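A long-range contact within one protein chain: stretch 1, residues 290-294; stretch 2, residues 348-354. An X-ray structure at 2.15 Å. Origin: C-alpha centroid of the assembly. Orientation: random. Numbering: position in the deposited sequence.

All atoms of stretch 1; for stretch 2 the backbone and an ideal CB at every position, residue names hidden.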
# COMPACT_ATOMS: atom_id res chain seq x y z
N GLY A 290 -17.13 -13.89 30.25
CA GLY A 290 -17.52 -12.51 30.39
C GLY A 290 -17.57 -12.16 31.87
O GLY A 290 -17.71 -13.03 32.73
N ALA A 291 -17.39 -10.88 32.16
CA ALA A 291 -17.45 -10.37 33.52
C ALA A 291 -18.89 -9.91 33.78
O ALA A 291 -19.43 -9.11 33.01
CB ALA A 291 -16.48 -9.20 33.69
N GLY A 292 -19.47 -10.37 34.88
CA GLY A 292 -20.84 -10.02 35.26
C GLY A 292 -20.98 -10.09 36.74
O GLY A 292 -19.97 -10.15 37.42
N GLU A 293 -22.21 -10.00 37.25
CA GLU A 293 -22.43 -9.95 38.68
C GLU A 293 -22.51 -11.30 39.33
O GLU A 293 -22.25 -11.43 40.53
CB GLU A 293 -23.59 -9.04 39.11
CG GLU A 293 -24.90 -9.20 38.44
CD GLU A 293 -25.87 -8.07 38.83
OE1 GLU A 293 -26.29 -8.02 40.02
OE2 GLU A 293 -26.20 -7.25 37.93
N ASN A 294 -22.85 -12.32 38.57
CA ASN A 294 -22.82 -13.63 39.13
C ASN A 294 -22.37 -14.63 38.11
O ASN A 294 -21.88 -14.24 37.03
CB ASN A 294 -24.15 -13.92 39.85
CG ASN A 294 -25.34 -13.65 39.02
OD1 ASN A 294 -25.28 -13.61 37.80
ND2 ASN A 294 -26.49 -13.50 39.70
N UNK A 348 -22.13 -2.05 34.70
CA UNK A 348 -22.64 -1.95 36.06
C UNK A 348 -22.66 -3.35 36.67
O UNK A 348 -22.21 -3.50 37.79
CB UNK A 348 -24.03 -1.32 36.08
N UNK A 349 -23.15 -4.37 35.95
CA UNK A 349 -23.13 -5.75 36.47
C UNK A 349 -21.70 -6.25 36.72
O UNK A 349 -21.42 -6.97 37.70
CB UNK A 349 -23.84 -6.69 35.49
N UNK A 350 -20.80 -5.88 35.82
CA UNK A 350 -19.43 -6.28 35.95
C UNK A 350 -18.75 -5.69 37.16
O UNK A 350 -17.98 -6.38 37.79
CB UNK A 350 -18.66 -5.90 34.69
N UNK A 351 -19.04 -4.43 37.48
CA UNK A 351 -18.51 -3.78 38.64
C UNK A 351 -19.07 -4.36 39.94
O UNK A 351 -18.35 -4.47 40.93
CB UNK A 351 -18.80 -2.28 38.56
N UNK A 352 -20.33 -4.76 39.92
CA UNK A 352 -20.94 -5.39 41.09
C UNK A 352 -20.28 -6.73 41.34
O UNK A 352 -20.13 -7.13 42.47
CB UNK A 352 -22.45 -5.56 40.90
N UNK A 353 -19.88 -7.41 40.28
CA UNK A 353 -19.12 -8.66 40.41
C UNK A 353 -17.67 -8.48 40.88
O UNK A 353 -16.98 -9.47 41.12
CB UNK A 353 -19.12 -9.39 39.06
N UNK A 354 -17.22 -7.23 41.01
CA UNK A 354 -15.90 -6.88 41.53
C UNK A 354 -15.99 -6.07 42.83
O UNK A 354 -15.00 -5.51 43.28
CB UNK A 354 -15.12 -6.09 40.48

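Position 348 has helical backbone angles, and its ideal CB finds nothing of stretch 1 within 5.5 Å. The contact therefore leaves the choice wide, and any residue at ease in a helix would serve. It is Leu-348, which makes no contact with stretch 1.

At 349 the helix offers more to read. The CB points sideways, yet it lies 3.4 Å from Glu-293 OE2, a carboxylate oxygen in need of a donor. A short polar side chain such as serine or threonine could reach it. The residue is Ser-349, with chi1 in the m rotamer, and its OG donates a hydrogen bond to Glu-293 OE2 at 2.6 Å. The backbone approaches closely here as well, Ser-349 O lying 3.3 Å from Gly-292 C.

The CB of 350 also points sideways, 3.7 Å from Ala-291 O and near the methyl group of Ala-291. With CA atoms of 350 and Gly-292 only 4.1 Å apart, a small apolar residue is the natural fit. Ala-350 sets its CB 4.1 Å from Ala-291 CB, a modest apolar contact. Its carbonyl contributes too: water 1 donates hydrogen bonds to Ala-350 O (2.6 Å) and Gly-292 O (2.7 Å), joining the two backbones.

Position 351 points away, so stretch 1 sets no demand; Leu-351 makes no contact with it.

At 352 the CB points toward stretch 1 and lies 4.1 Å from Glu-293 CB. A long side chain could run beside the glutamate, and a positive end would suit its charge; glutamine or an apolar chain could also pack there. Lys-352 has an m chi1 and an otherwise extended chain, its CD 3.8 Å from Glu-293 OE1. Its NZ stays 4.4 Å from Glu-293 OE2, beyond a salt bridge, but water 2 bridges the gap, accepting from Lys-352 NZ at 3.2 Å and donating to Glu-293 OE2 at 3.0 Å.

Position 353 is the most restrictive. An ideal CB would sit 2.0 Å from Gly-292 O, a clash, and 3.4 Å from Glu-293 CA, so glycine alone fits this backbone, although its phi/psi of -72/-6 would be open to other residues. Without a side chain, Gly-353 lets its CA approach Gly-292 O to 3.4 Å in a CA-H...O contact, with an angle of 159° at the hydrogen.

At 354 the CB again finds no neighbour in stretch 1, and many residues would do. Ala-354 occupies the N-cap position before a helix.

Stretch 2, residues 348-354: LSALKGA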
# COMPACT_ATOMS: atom_id res chain seq x y z
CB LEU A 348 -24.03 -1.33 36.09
CG LEU A 348 -24.61 -1.08 37.50
CD1 LEU A 348 -23.75 -0.14 38.30
CD2 LEU A 348 -26.08 -0.54 37.43
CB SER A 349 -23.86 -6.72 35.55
OG SER A 349 -25.26 -6.56 35.64
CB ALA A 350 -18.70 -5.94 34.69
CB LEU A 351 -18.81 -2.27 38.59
CG LEU A 351 -18.00 -1.43 37.59
CD1 LEU A 351 -18.66 -0.06 37.40
CD2 LEU A 351 -16.60 -1.27 38.02
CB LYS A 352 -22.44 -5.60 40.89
CG LYS A 352 -23.23 -4.30 40.80
CD LYS A 352 -24.64 -4.58 40.46
CE LYS A 352 -25.47 -3.35 40.71
NZ LYS A 352 -26.87 -3.59 40.37
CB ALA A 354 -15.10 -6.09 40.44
O HOH W 1 -17.58 -8.90 37.42
O HOH W 2 -26.80 -4.34 37.28
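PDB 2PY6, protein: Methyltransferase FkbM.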